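Local atomic coordinates of extracellular sialidase/neuraminidase, putative (Aspergillus fumigatus, PDB entry 2XZK), a protein that probably releases terminal sialic acids from glycoconjugates as an exo-alpha-sialidase, acting on the deaminated sialic acid KDN. Residues Val185-Gly190 with Gly227-Ile232; Gln277-Arg282 with Gly337-Thr342. All blocks are in the same frame, centred on the assembly; numbering follows the deposited sequence.

Contact 1: residues Val185-Gly190 with Gly227-Ile232; sequences VGPGNG and GAEGTI. With FKD (3-deoxy-3-fluoro-D-erythro-alpha-L-manno-non-2-ulopyranosonic acid), chain C.
Pro187 and Glu229 meet side chain to side chain: the proline CD lies 3.5 Å from Glu229 OE2, with CG farther along the same ring. From there the carboxylate continues to the bound sugar FKD, whose O8 is 3.4 Å from Glu229 CD. An extended chain beyond CG (chi2 -170°) carries the carboxylate past the proline ring to the ligand. Its other oxygen, OE1, is held in a salt bridge by Arg245, a residue that also hydrogen-bonds FKD.

Behind this pair the backbones approach without bonding directly. Gly186 O receives a CA-H...O contact from Glu229 CA at 3.4 Å, with an angle of 146° at the hydrogen. The peptide bond that follows, Gly186 to Pro187, is cis. Water makes the polar links between them. Water 1 donates to Gly186 O and to Ala228 O, at 2.7 Å each, and accepts from Gly230 N at 2.9 Å. Water 2 spans Pro187 O and Gly230 O, donating to both. Farther along, water 4 links Asn189 O to Ile232 N, and water 5 links Asn189 ND2 to Ile232 O.

The amide of Asn189 is steadied from its own segment: ND2 donates to Gly190 O at 2.9 Å, approaching from above the carbonyl plane, 53° out of it. Both segments are loops that run into the first strands, 191-192 and 232-234, of successive blades of the sialidase beta-propeller.

Bridging water thus links polar groups that face each other without pairing, most of them peptide N-H and C=O, while Glu229, the side chain of these two segments that reaches the sugar, is held by the salt bridge to Arg245. The position of Glu229 is consistent with the tyrosine-glutamate pair of sialidases, with Tyr338 touching the same side chain.

Contact 2: residues Gln277-Arg282 with Gly337-Thr342; sequences QGSVLR and GYSSMT. With FKD (3-deoxy-3-fluoro-D-erythro-alpha-L-manno-non-2-ulopyranosonic acid), chain C.
Gln277 clasps the backbone of Ser339 with both ends of its amide. OE1 accepts from Ser339 N at 2.8 Å, the donor tilted 20° from the carbonyl plane, and NE2 donates to Ser339 O, also at 2.8 Å and in the plane of that carbonyl. A bend at chi2 (-94°) turns the amide so that both atoms face the same residue. NE2 has a second acceptor in Pro187 O. Next along, Ser279 OG donates to Ser339 OG at 2.9 Å, and water 6 ties Ser339 OG to Gln277 O and Gly337 O.

Strands 279-282 and 338-342 run nearly parallel, but side chains and water join them in place of backbone pairing. Each is the innermost strand of its own four-stranded sheet, and they belong to adjacent blades of a six-bladed beta-propeller, the sialidase fold, in which inner strands line the central axis. Segment 337-342 enters the active site through Tyr338, whose OH is bonded covalently to FKD C2 (1.7 Å), an adduct consistent with Tyr338 acting as the nucleophile, as in other sialidases.

Gln277 CB sits over the centre of the Tyr338 ring as a CH-pi contact, 3.5 Å from the centroid and 10° off the normal. Arg39 adds a cation-pi interaction with the same ring.

Away from the sugar the side chains are mainly apolar. Met341 bends at chi3, resting its methyl CE on Ser279 O at 3.5 Å and beside Leu281 CB at 4.1 Å, while Leu281 CD2 packs 3.6 Å from Thr342 C.

Both contacts are buried near the centre of the propeller and share FKD. Contact 1 joins the loops that lead into two successive inner strands; contact 2 joins the next two inner strands themselves. The loop contact depends on water and buries about half the area of the strand contact, which is bridged by direct side-chain hydrogen bonds and ends in apolar packing. They meet at the sugar: Glu229 OE2 lies 3.0 Å from Tyr338 OH, and Glu229 OE1 packs on Gln277 CB. Farther from it Thr231 CG2 packs against Gly278 O, so the four segments form one continuous patch.

Contact 1: residues Val185-Gly190 with Gly227-Ile232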
# COMPACT_ATOMS: atom_id res chain seq x y z
N VAL A 185 -10.27 -0.88 -1.51
CA VAL A 185 -9.59 0.35 -1.86
C VAL A 185 -8.09 0.09 -1.77
O VAL A 185 -7.64 -0.61 -0.86
CB VAL A 185 -10.05 1.55 -0.97
CG1 VAL A 185 -9.70 1.34 0.52
CG2 VAL A 185 -9.47 2.84 -1.50
N GLY A 186 -7.33 0.59 -2.75
CA GLY A 186 -5.90 0.27 -2.85
C GLY A 186 -5.69 -1.24 -2.74
O GLY A 186 -6.31 -2.01 -3.47
N PRO A 187 -4.84 -1.68 -1.78
CA PRO A 187 -4.16 -0.90 -0.75
C PRO A 187 -2.86 -0.27 -1.27
O PRO A 187 -2.30 -0.75 -2.24
CB PRO A 187 -3.85 -1.94 0.32
CG PRO A 187 -3.60 -3.20 -0.49
CD PRO A 187 -4.63 -3.13 -1.60
N GLY A 188 -2.43 0.80 -0.63
CA GLY A 188 -1.15 1.42 -0.96
C GLY A 188 -1.18 2.92 -0.80
O GLY A 188 -0.78 3.45 0.24
N ASN A 189 -1.61 3.62 -1.85
CA ASN A 189 -1.69 5.08 -1.80
C ASN A 189 -2.53 5.64 -2.93
O ASN A 189 -2.67 5.02 -3.99
CB ASN A 189 -0.29 5.75 -1.85
CG ASN A 189 0.41 5.60 -3.20
OD1 ASN A 189 1.01 4.55 -3.49
ND2 ASN A 189 0.34 6.64 -4.03
N GLY A 190 -3.07 6.82 -2.66
CA GLY A 190 -3.61 7.71 -3.68
C GLY A 190 -2.60 8.78 -4.04
O GLY A 190 -1.48 8.80 -3.50
N GLY A 227 -8.72 -4.03 -12.10
CA GLY A 227 -8.62 -5.06 -11.09
C GLY A 227 -9.24 -4.67 -9.76
O GLY A 227 -9.78 -3.57 -9.59
N ALA A 228 -9.18 -5.59 -8.81
CA ALA A 228 -9.66 -5.35 -7.47
C ALA A 228 -8.64 -4.53 -6.69
O ALA A 228 -9.02 -3.66 -5.91
CB ALA A 228 -9.97 -6.66 -6.76
N GLU A 229 -7.35 -4.81 -6.90
CA GLU A 229 -6.27 -4.12 -6.19
C GLU A 229 -5.47 -3.31 -7.18
O GLU A 229 -4.62 -3.84 -7.91
CB GLU A 229 -5.37 -5.09 -5.43
CG GLU A 229 -6.02 -5.66 -4.17
CD GLU A 229 -5.04 -6.41 -3.29
OE1 GLU A 229 -3.98 -6.85 -3.80
OE2 GLU A 229 -5.33 -6.51 -2.07
N GLY A 230 -5.77 -2.02 -7.21
CA GLY A 230 -5.22 -1.11 -8.19
C GLY A 230 -4.13 -0.22 -7.64
O GLY A 230 -4.06 0.03 -6.43
N THR A 231 -3.25 0.23 -8.53
CA THR A 231 -2.33 1.34 -8.24
C THR A 231 -2.52 2.42 -9.29
O THR A 231 -2.96 2.15 -10.41
CB THR A 231 -0.83 0.90 -8.20
OG1 THR A 231 -0.31 0.78 -9.54
CG2 THR A 231 -0.65 -0.43 -7.44
N ILE A 232 -2.20 3.66 -8.91
CA ILE A 232 -2.36 4.82 -9.79
C ILE A 232 -1.12 5.69 -9.72
O ILE A 232 -0.52 5.88 -8.65
CB ILE A 232 -3.64 5.66 -9.41
CG1 ILE A 232 -3.98 6.69 -10.50
CG2 ILE A 232 -3.47 6.35 -8.07
CD1 ILE A 232 -4.83 6.15 -11.64
C1 FKD C . -3.17 -11.36 -0.68
F1 FKD C . -4.59 -11.07 1.70
C2 FKD C . -4.19 -10.23 -0.45
C3 FKD C . -4.37 -9.89 1.04
C4 FKD C . -5.50 -8.88 1.19
O4 FKD C . -5.76 -8.71 2.58
C5 FKD C . -6.78 -9.33 0.47
O5 FKD C . -7.80 -8.34 0.58
C6 FKD C . -6.49 -9.59 -1.02
O6 FKD C . -5.41 -10.54 -1.11
C7 FKD C . -7.65 -10.19 -1.84
O7 FKD C . -8.00 -11.47 -1.31
C8 FKD C . -7.25 -10.37 -3.32
O8 FKD C . -6.96 -9.10 -3.88
C9 FKD C . -8.35 -11.04 -4.15
O9 FKD C . -9.55 -10.27 -4.08
O1A FKD C . -2.35 -11.60 0.21
O1B FKD C . -3.20 -11.95 -1.78
O HOH W 1 -7.92 -1.22 -5.44
O HOH W 2 -2.91 -1.94 -4.75
O HOH W 3 -2.31 1.51 -4.37
O HOH W 4 -1.41 3.64 -6.00
O HOH W 5 1.45 6.32 -6.80

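Contact 2: residues Gln277-Arg282 with Gly337-Thr342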
# COMPACT_ATOMS: atom_id res chain seq x y z
N GLN A 277 -0.39 -7.76 -4.81
CA GLN A 277 -0.38 -6.30 -4.87
C GLN A 277 1.01 -5.77 -5.26
O GLN A 277 2.04 -6.44 -5.04
CB GLN A 277 -0.89 -5.74 -3.52
CG GLN A 277 -0.93 -4.21 -3.37
CD GLN A 277 0.32 -3.64 -2.73
OE1 GLN A 277 1.37 -4.27 -2.73
NE2 GLN A 277 0.19 -2.44 -2.16
N GLY A 278 1.02 -4.58 -5.84
CA GLY A 278 2.25 -3.86 -6.15
C GLY A 278 2.11 -2.40 -5.76
O GLY A 278 1.07 -1.99 -5.21
N SER A 279 3.16 -1.64 -6.02
CA SER A 279 3.17 -0.22 -5.74
C SER A 279 3.88 0.54 -6.85
O SER A 279 4.79 0.02 -7.51
CB SER A 279 3.76 0.05 -4.34
OG SER A 279 5.08 -0.45 -4.21
N VAL A 280 3.46 1.79 -7.06
CA VAL A 280 4.00 2.66 -8.09
C VAL A 280 4.16 4.07 -7.48
O VAL A 280 3.42 4.43 -6.56
CB VAL A 280 3.06 2.69 -9.33
CG1 VAL A 280 1.73 3.42 -9.02
CG2 VAL A 280 3.75 3.25 -10.58
N LEU A 281 5.13 4.84 -7.99
CA LEU A 281 5.49 6.13 -7.42
C LEU A 281 6.03 7.09 -8.48
O LEU A 281 6.93 6.75 -9.25
CB LEU A 281 6.55 5.96 -6.32
CG LEU A 281 7.01 7.22 -5.58
CD1 LEU A 281 5.89 7.79 -4.72
CD2 LEU A 281 8.25 6.93 -4.73
N ARG A 282 5.47 8.30 -8.50
CA ARG A 282 6.00 9.40 -9.29
C ARG A 282 7.19 9.96 -8.52
O ARG A 282 7.05 10.40 -7.37
CB ARG A 282 4.92 10.45 -9.51
CG ARG A 282 5.34 11.71 -10.25
CD ARG A 282 4.11 12.56 -10.47
NE ARG A 282 4.40 13.86 -11.09
CZ ARG A 282 4.11 14.19 -12.35
NH1 ARG A 282 3.51 13.33 -13.17
NH2 ARG A 282 4.41 15.41 -12.79
N GLY A 337 5.93 -9.80 -0.89
CA GLY A 337 4.49 -9.68 -0.87
C GLY A 337 4.08 -8.25 -1.21
O GLY A 337 4.68 -7.61 -2.07
N TYR A 338 3.05 -7.77 -0.52
CA TYR A 338 2.53 -6.41 -0.72
C TYR A 338 3.59 -5.37 -0.36
O TYR A 338 4.46 -5.62 0.48
CB TYR A 338 1.28 -6.18 0.15
CG TYR A 338 0.01 -6.91 -0.26
CD1 TYR A 338 0.04 -8.22 -0.77
CD2 TYR A 338 -1.22 -6.30 -0.08
CE1 TYR A 338 -1.14 -8.88 -1.14
CE2 TYR A 338 -2.39 -6.95 -0.42
CZ TYR A 338 -2.34 -8.23 -0.94
OH TYR A 338 -3.54 -8.83 -1.27
N SER A 339 3.51 -4.20 -1.00
CA SER A 339 4.49 -3.14 -0.75
C SER A 339 3.86 -1.76 -0.90
O SER A 339 2.77 -1.60 -1.45
CB SER A 339 5.65 -3.28 -1.72
OG SER A 339 5.17 -3.09 -3.05
N SER A 340 4.60 -0.76 -0.45
CA SER A 340 4.18 0.63 -0.61
C SER A 340 5.41 1.50 -0.67
O SER A 340 6.40 1.22 0.00
CB SER A 340 3.27 1.07 0.54
OG SER A 340 2.82 2.40 0.34
N MET A 341 5.36 2.57 -1.47
CA MET A 341 6.51 3.46 -1.61
C MET A 341 6.13 4.91 -1.48
O MET A 341 5.03 5.33 -1.86
CB MET A 341 7.19 3.26 -2.97
CG MET A 341 7.87 1.92 -3.21
SD MET A 341 8.70 1.95 -4.84
CE MET A 341 7.27 1.95 -5.94
N THR A 342 7.08 5.68 -0.96
CA THR A 342 7.00 7.13 -0.93
C THR A 342 8.38 7.72 -1.21
O THR A 342 9.38 7.00 -1.21
CB THR A 342 6.47 7.61 0.45
OG1 THR A 342 6.15 9.01 0.36
CG2 THR A 342 7.50 7.38 1.55
C1 FKD C . -3.17 -11.36 -0.68
F1 FKD C . -4.59 -11.07 1.70
C2 FKD C . -4.19 -10.23 -0.45
C3 FKD C . -4.37 -9.89 1.04
C4 FKD C . -5.50 -8.88 1.19
O4 FKD C . -5.76 -8.71 2.58
C5 FKD C . -6.78 -9.33 0.47
O5 FKD C . -7.80 -8.34 0.58
C6 FKD C . -6.49 -9.59 -1.02
O6 FKD C . -5.41 -10.54 -1.11
C7 FKD C . -7.65 -10.19 -1.84
O7 FKD C . -8.00 -11.47 -1.31
C8 FKD C . -7.25 -10.37 -3.32
O8 FKD C . -6.96 -9.10 -3.88
C9 FKD C . -8.35 -11.04 -4.15
O9 FKD C . -9.55 -10.27 -4.08
O1A FKD C . -2.35 -11.60 0.21
O1B FKD C . -3.20 -11.95 -1.78
O HOH W 6 4.45 -5.64 -3.96
O HOH W 7 4.08 3.66 -3.97